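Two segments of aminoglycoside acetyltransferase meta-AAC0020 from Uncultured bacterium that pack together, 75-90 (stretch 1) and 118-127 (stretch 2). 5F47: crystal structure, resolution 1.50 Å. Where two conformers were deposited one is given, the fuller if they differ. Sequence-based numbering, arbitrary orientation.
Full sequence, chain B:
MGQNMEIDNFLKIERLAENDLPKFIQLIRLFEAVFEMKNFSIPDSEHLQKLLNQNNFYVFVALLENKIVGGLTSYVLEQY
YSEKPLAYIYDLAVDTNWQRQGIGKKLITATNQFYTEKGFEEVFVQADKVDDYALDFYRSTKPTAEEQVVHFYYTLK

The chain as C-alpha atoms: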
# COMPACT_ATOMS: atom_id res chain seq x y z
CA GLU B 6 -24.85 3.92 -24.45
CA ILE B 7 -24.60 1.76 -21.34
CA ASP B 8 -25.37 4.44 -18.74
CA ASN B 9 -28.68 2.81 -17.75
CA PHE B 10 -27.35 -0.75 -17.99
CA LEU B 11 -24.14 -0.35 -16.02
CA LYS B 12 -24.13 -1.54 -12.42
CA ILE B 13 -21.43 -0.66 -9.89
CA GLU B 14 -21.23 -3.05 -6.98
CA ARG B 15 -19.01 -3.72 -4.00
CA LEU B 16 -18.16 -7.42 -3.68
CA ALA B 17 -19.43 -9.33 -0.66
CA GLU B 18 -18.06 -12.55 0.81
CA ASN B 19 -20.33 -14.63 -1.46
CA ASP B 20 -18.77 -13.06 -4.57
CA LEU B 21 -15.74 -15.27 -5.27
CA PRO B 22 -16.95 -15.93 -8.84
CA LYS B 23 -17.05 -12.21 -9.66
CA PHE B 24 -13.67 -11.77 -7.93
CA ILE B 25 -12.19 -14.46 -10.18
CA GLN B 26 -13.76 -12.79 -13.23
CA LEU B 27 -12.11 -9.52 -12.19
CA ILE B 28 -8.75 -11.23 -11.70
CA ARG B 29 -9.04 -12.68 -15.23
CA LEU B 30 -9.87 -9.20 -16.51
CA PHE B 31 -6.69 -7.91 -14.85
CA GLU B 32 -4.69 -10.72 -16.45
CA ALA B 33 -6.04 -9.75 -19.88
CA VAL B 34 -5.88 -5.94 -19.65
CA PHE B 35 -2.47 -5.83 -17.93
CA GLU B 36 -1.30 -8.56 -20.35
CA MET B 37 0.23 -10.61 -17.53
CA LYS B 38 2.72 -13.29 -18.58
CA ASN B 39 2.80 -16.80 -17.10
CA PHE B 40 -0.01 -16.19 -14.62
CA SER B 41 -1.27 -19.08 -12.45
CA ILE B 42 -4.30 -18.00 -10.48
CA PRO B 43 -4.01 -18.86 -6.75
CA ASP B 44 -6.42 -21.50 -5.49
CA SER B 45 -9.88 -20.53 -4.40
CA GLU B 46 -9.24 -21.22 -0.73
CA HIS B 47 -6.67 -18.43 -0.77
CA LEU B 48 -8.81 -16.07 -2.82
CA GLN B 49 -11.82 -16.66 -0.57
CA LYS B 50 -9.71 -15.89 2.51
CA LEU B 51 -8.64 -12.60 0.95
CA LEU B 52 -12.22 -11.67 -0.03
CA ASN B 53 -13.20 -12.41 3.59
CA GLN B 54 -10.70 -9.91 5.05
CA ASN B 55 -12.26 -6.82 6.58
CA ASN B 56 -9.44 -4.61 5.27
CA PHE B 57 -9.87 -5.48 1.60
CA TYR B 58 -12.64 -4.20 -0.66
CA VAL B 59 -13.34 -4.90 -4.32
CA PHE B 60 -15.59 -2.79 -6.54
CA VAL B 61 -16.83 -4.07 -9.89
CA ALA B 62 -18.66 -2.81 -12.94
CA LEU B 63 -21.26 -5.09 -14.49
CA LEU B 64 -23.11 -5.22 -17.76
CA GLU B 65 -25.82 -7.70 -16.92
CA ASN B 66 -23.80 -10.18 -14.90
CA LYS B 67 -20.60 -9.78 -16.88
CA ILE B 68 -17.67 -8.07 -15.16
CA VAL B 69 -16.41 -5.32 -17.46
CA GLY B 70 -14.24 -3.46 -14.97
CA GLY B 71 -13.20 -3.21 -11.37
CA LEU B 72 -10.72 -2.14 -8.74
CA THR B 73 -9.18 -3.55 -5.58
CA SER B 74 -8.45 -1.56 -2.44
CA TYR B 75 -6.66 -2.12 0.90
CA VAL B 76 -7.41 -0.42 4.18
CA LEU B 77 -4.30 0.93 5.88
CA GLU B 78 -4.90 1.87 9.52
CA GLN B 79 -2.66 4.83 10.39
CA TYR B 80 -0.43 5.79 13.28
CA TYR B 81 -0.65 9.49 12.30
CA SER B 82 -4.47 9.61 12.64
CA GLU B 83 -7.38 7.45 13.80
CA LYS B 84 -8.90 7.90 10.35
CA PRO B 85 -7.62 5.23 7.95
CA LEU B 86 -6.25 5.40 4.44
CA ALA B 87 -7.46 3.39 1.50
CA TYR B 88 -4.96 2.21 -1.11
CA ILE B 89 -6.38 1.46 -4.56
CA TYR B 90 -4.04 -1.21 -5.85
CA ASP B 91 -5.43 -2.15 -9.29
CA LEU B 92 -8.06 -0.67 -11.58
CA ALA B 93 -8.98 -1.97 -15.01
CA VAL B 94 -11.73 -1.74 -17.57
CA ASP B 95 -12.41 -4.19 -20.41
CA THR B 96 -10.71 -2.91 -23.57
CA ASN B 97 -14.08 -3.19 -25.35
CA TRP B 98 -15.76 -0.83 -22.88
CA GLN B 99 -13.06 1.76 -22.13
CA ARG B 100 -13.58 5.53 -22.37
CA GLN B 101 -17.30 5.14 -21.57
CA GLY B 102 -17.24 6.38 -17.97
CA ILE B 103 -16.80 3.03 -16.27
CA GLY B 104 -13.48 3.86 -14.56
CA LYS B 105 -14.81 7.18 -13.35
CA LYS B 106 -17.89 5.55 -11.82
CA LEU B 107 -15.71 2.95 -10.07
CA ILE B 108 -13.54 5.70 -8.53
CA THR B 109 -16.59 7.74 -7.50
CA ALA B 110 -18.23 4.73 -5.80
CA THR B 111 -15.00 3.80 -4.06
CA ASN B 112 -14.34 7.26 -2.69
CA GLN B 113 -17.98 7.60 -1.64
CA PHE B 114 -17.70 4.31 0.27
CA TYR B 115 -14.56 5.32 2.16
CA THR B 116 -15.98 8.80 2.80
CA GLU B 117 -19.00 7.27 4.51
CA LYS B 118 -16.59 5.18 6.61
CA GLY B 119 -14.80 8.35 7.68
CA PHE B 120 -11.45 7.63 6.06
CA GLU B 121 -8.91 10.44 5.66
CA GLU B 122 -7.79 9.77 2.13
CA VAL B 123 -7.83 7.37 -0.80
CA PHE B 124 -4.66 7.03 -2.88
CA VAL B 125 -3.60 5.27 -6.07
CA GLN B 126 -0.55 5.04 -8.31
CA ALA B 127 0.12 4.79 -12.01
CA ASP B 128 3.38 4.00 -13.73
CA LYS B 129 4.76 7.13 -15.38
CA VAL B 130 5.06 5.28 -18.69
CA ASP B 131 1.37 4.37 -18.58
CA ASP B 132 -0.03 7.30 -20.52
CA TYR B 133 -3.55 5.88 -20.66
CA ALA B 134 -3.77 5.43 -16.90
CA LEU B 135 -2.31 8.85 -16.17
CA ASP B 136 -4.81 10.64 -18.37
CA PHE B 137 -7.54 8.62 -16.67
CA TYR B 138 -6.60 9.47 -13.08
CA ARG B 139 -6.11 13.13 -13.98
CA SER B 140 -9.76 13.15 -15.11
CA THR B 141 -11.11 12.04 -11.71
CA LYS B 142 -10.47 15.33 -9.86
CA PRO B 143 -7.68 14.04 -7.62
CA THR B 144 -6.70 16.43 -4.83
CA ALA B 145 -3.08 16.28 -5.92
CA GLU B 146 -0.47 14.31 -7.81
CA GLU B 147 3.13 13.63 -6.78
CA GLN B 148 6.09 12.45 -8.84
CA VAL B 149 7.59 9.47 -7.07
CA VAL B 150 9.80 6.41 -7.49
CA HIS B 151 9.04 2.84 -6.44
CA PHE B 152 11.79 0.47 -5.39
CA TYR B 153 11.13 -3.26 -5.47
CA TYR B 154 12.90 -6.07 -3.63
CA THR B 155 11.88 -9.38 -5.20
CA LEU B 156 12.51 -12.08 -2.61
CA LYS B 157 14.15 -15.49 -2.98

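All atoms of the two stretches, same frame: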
# COMPACT_ATOMS: atom_id res chain seq x y z
N TYR B 75 -7.11 -1.68 -0.42
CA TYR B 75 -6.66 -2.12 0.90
C TYR B 75 -6.81 -1.00 1.91
O TYR B 75 -6.41 0.14 1.65
CB TYR B 75 -5.18 -2.53 0.85
CG TYR B 75 -4.88 -3.73 0.00
CD1 TYR B 75 -4.65 -3.59 -1.36
CD2 TYR B 75 -4.81 -5.00 0.56
CE1 TYR B 75 -4.37 -4.70 -2.16
CE2 TYR B 75 -4.52 -6.13 -0.23
CZ TYR B 75 -4.32 -5.96 -1.60
OH TYR B 75 -4.01 -7.04 -2.39
N VAL B 76 -7.36 -1.35 3.06
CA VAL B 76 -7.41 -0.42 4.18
C VAL B 76 -6.07 -0.42 4.90
O VAL B 76 -5.56 -1.49 5.28
CB VAL B 76 -8.52 -0.82 5.14
CG1 VAL B 76 -8.55 0.11 6.36
CG2 VAL B 76 -9.86 -0.84 4.40
N LEU B 77 -5.51 0.77 5.07
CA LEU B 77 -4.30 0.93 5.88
C LEU B 77 -4.61 1.79 7.11
O LEU B 77 -4.73 3.02 7.01
CB LEU B 77 -3.19 1.58 5.05
CG LEU B 77 -2.85 0.93 3.70
CD1 LEU B 77 -1.75 1.73 3.01
CD2 LEU B 77 -2.45 -0.55 3.85
N GLU B 78 -4.75 1.14 8.26
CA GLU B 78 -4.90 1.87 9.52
C GLU B 78 -3.64 2.66 9.79
O GLU B 78 -2.53 2.14 9.61
CB GLU B 78 -5.19 0.91 10.66
CG GLU B 78 -6.51 0.17 10.52
CD GLU B 78 -7.73 1.03 10.83
OE1 GLU B 78 -8.83 0.63 10.42
OE2 GLU B 78 -7.59 2.07 11.51
N GLN B 79 -3.80 3.92 10.19
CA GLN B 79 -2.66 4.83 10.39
C GLN B 79 -2.20 4.98 11.83
O GLN B 79 -2.96 4.78 12.77
CB GLN B 79 -3.01 6.24 9.91
CG GLN B 79 -3.34 6.34 8.43
CD GLN B 79 -3.38 7.79 8.01
OE1 GLN B 79 -2.35 8.39 7.72
NE2 GLN B 79 -4.59 8.38 8.02
N TYR B 80 -0.93 5.36 11.98
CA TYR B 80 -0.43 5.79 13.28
C TYR B 80 -0.34 7.32 13.37
O TYR B 80 -0.04 7.84 14.43
CB TYR B 80 0.94 5.14 13.59
CG TYR B 80 1.87 5.10 12.41
CD1 TYR B 80 2.73 6.17 12.12
CD2 TYR B 80 1.88 3.99 11.55
CE1 TYR B 80 3.57 6.12 11.03
CE2 TYR B 80 2.71 3.95 10.45
CZ TYR B 80 3.56 5.01 10.20
OH TYR B 80 4.38 4.96 9.10
N TYR B 81 -0.61 8.03 12.27
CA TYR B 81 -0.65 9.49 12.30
C TYR B 81 -2.05 10.04 12.59
O TYR B 81 -2.20 11.23 12.90
CB TYR B 81 -0.16 10.07 10.97
CG TYR B 81 1.31 9.84 10.66
CD1 TYR B 81 2.29 10.09 11.59
CD2 TYR B 81 1.68 9.35 9.41
CE1 TYR B 81 3.64 9.87 11.29
CE2 TYR B 81 3.02 9.14 9.09
CZ TYR B 81 3.98 9.41 10.03
OH TYR B 81 5.32 9.19 9.74
N SER B 82 -3.07 9.20 12.47
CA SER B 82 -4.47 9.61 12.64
C SER B 82 -5.30 8.38 12.97
O SER B 82 -4.94 7.27 12.58
CB SER B 82 -4.99 10.25 11.34
OG SER B 82 -6.40 10.43 11.39
N GLU B 83 -6.44 8.57 13.63
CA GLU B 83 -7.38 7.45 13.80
C GLU B 83 -8.22 7.19 12.56
O GLU B 83 -8.93 6.19 12.49
CB GLU B 83 -8.32 7.70 14.98
CG GLU B 83 -7.66 7.55 16.32
CD GLU B 83 -8.66 7.15 17.40
OE1 GLU B 83 -9.69 6.53 17.08
OE2 GLU B 83 -8.40 7.46 18.58
N LYS B 84 -8.19 8.11 11.60
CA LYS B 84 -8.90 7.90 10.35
C LYS B 84 -8.01 7.14 9.36
O LYS B 84 -6.91 7.58 9.08
CB LYS B 84 -9.32 9.24 9.74
CG LYS B 84 -10.22 10.09 10.64
CD LYS B 84 -10.55 11.41 9.97
CE LYS B 84 -11.77 12.05 10.61
NZ LYS B 84 -11.61 12.24 12.08
N PRO B 85 -8.49 6.01 8.83
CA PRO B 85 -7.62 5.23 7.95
C PRO B 85 -7.42 5.80 6.56
O PRO B 85 -8.09 6.75 6.13
CB PRO B 85 -8.34 3.87 7.84
CG PRO B 85 -9.38 3.88 8.89
CD PRO B 85 -9.74 5.30 9.16
N LEU B 86 -6.47 5.19 5.87
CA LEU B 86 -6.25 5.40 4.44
C LEU B 86 -6.81 4.22 3.68
O LEU B 86 -6.86 3.11 4.18
CB LEU B 86 -4.76 5.52 4.11
CG LEU B 86 -3.94 6.58 4.84
CD1 LEU B 86 -2.47 6.43 4.54
CD2 LEU B 86 -4.39 7.99 4.48
N ALA B 87 -7.21 4.47 2.44
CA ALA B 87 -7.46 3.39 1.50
C ALA B 87 -6.50 3.49 0.32
O ALA B 87 -6.32 4.56 -0.27
CB ALA B 87 -8.89 3.42 1.03
N TYR B 88 -5.93 2.35 -0.04
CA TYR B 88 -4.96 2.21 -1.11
C TYR B 88 -5.62 1.47 -2.26
O TYR B 88 -5.86 0.28 -2.14
CB TYR B 88 -3.76 1.41 -0.59
CG TYR B 88 -2.61 1.22 -1.53
CD1 TYR B 88 -2.45 1.97 -2.68
CD2 TYR B 88 -1.65 0.25 -1.24
CE1 TYR B 88 -1.36 1.77 -3.52
CE2 TYR B 88 -0.56 0.06 -2.06
CZ TYR B 88 -0.42 0.82 -3.19
OH TYR B 88 0.67 0.61 -4.00
N ILE B 89 -5.91 2.16 -3.35
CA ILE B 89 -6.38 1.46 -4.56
C ILE B 89 -5.17 0.81 -5.21
O ILE B 89 -4.22 1.51 -5.58
CB ILE B 89 -7.06 2.43 -5.54
CG1 ILE B 89 -8.33 3.01 -4.92
CG2 ILE B 89 -7.41 1.69 -6.85
CD1 ILE B 89 -8.95 4.15 -5.77
N TYR B 90 -5.20 -0.51 -5.35
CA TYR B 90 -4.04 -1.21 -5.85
C TYR B 90 -4.09 -1.43 -7.36
O TYR B 90 -3.09 -1.20 -8.06
CB TYR B 90 -3.87 -2.56 -5.11
CG TYR B 90 -2.55 -3.19 -5.44
CD1 TYR B 90 -1.38 -2.78 -4.80
CD2 TYR B 90 -2.45 -4.13 -6.47
CE1 TYR B 90 -0.14 -3.35 -5.15
CE2 TYR B 90 -1.23 -4.69 -6.82
CZ TYR B 90 -0.08 -4.30 -6.16
OH TYR B 90 1.11 -4.88 -6.56
N LYS B 118 -17.32 5.86 5.53
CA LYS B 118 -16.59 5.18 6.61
C LYS B 118 -15.65 6.10 7.37
O LYS B 118 -14.99 5.67 8.31
CB LYS B 118 -15.81 3.99 6.04
CG LYS B 118 -16.69 2.86 5.56
CD LYS B 118 -15.87 1.76 4.90
CE LYS B 118 -15.05 0.98 5.91
NZ LYS B 118 -15.92 0.10 6.74
N GLY B 119 -15.59 7.37 6.96
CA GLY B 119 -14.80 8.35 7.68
C GLY B 119 -13.30 8.20 7.52
O GLY B 119 -12.53 8.53 8.43
N PHE B 120 -12.87 7.70 6.36
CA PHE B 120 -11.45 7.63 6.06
C PHE B 120 -10.88 9.02 5.77
O PHE B 120 -11.62 9.94 5.40
CB PHE B 120 -11.20 6.73 4.84
CG PHE B 120 -11.18 5.26 5.15
CD1 PHE B 120 -12.08 4.69 6.03
CD2 PHE B 120 -10.26 4.44 4.52
CE1 PHE B 120 -12.06 3.31 6.29
CE2 PHE B 120 -10.23 3.07 4.78
CZ PHE B 120 -11.13 2.51 5.67
N GLU B 121 -9.56 9.16 5.91
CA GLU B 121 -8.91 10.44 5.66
C GLU B 121 -8.73 10.67 4.16
O GLU B 121 -8.90 11.79 3.66
CB GLU B 121 -7.53 10.53 6.35
CG GLU B 121 -6.90 11.93 6.16
CD GLU B 121 -5.47 12.08 6.69
OE1 GLU B 121 -4.83 13.11 6.41
OE2 GLU B 121 -4.97 11.19 7.39
N GLU B 122 -8.37 9.61 3.45
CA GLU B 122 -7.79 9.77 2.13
C GLU B 122 -7.80 8.45 1.39
O GLU B 122 -7.64 7.40 2.01
CB GLU B 122 -6.36 10.26 2.27
CG GLU B 122 -5.60 10.50 0.99
CD GLU B 122 -4.14 10.75 1.29
OE1 GLU B 122 -3.30 9.89 0.96
OE2 GLU B 122 -3.84 11.81 1.88
N VAL B 123 -8.00 8.52 0.08
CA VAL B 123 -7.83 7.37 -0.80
C VAL B 123 -6.65 7.70 -1.69
O VAL B 123 -6.56 8.82 -2.16
CB VAL B 123 -9.08 7.12 -1.64
CG1 VAL B 123 -8.88 5.99 -2.63
CG2 VAL B 123 -10.30 6.82 -0.75
N PHE B 124 -5.73 6.77 -1.92
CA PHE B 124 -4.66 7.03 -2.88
C PHE B 124 -4.45 5.89 -3.86
O PHE B 124 -4.89 4.75 -3.64
CB PHE B 124 -3.34 7.41 -2.17
CG PHE B 124 -2.73 6.30 -1.33
CD1 PHE B 124 -3.17 6.05 -0.04
CD2 PHE B 124 -1.70 5.53 -1.83
CE1 PHE B 124 -2.59 5.04 0.74
CE2 PHE B 124 -1.10 4.54 -1.05
CZ PHE B 124 -1.55 4.30 0.22
N VAL B 125 -3.78 6.20 -4.96
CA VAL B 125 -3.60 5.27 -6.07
C VAL B 125 -2.36 5.69 -6.85
O VAL B 125 -1.97 6.86 -6.85
CB VAL B 125 -4.86 5.24 -6.98
CG1 VAL B 125 -5.06 6.59 -7.67
CG2 VAL B 125 -4.77 4.12 -8.04
N GLN B 126 -1.73 4.73 -7.52
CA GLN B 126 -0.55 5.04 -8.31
C GLN B 126 -0.68 4.56 -9.74
O GLN B 126 -1.45 3.64 -10.05
CB GLN B 126 0.68 4.44 -7.64
CG GLN B 126 1.01 5.11 -6.32
CD GLN B 126 1.17 4.13 -5.20
OE1 GLN B 126 1.16 2.92 -5.42
NE2 GLN B 126 1.31 4.64 -3.98
N ALA B 127 0.02 5.23 -10.64
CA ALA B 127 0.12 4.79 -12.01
C ALA B 127 1.58 4.87 -12.40
O ALA B 127 2.30 5.77 -11.97
CB ALA B 127 -0.74 5.65 -12.95
O HOH W 1 -2.30 11.09 8.06
O HOH W 2 -2.00 1.91 -7.03
O HOH W 3 -2.20 1.07 -9.43

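Phe 124 and Phe 120 anchor the apolar centre, on opposite faces of a parallel pairing between strands 86-90 and 122-127. The Phe 124 ring lies nearly parallel to that of Tyr 88 (planes at 12°, centroids 4.7 Å apart), but the rings are slid apart and barely overlap; Tyr 88 CD1 and Phe 124 CE2 are 3.3 Å apart. Leu 86 CB and Leu 77 CD1 meet the edge of the Phe 124 ring. On the other face, Pro 85 CB sits over the Phe 120 ring, 3.7 Å from its centroid, a CH-pi contact, while Val 76 CG1 reaches Phe 120 CZ at 3.6 Å. Ala 87 and Ile 89 share this face with Val 123 and Val 125; Ile 89 CD1 packs 3.6 Å from Val 123 CG1.

Ala 87 N donates to Glu 122 O (3.0 Å), and Phe 124 N donates to Ala 87 O (2.8 Å), and Ile 89 N bonds Phe 124 O (2.8 Å). Before the strand, Glu 121 N bonds Pro 85 O (2.8 Å).

At the polar edges, Tyr 88 OH donates to Gln 126 OE1 (2.8 Å). Gln 79 NE2 spends its two protons on Glu 121 OE2 (2.9 Å) and Lys 84 O (2.7 Å), tying the loop to stretch 2; a water bridges Gln 79 OE1 and Glu 121 OE2.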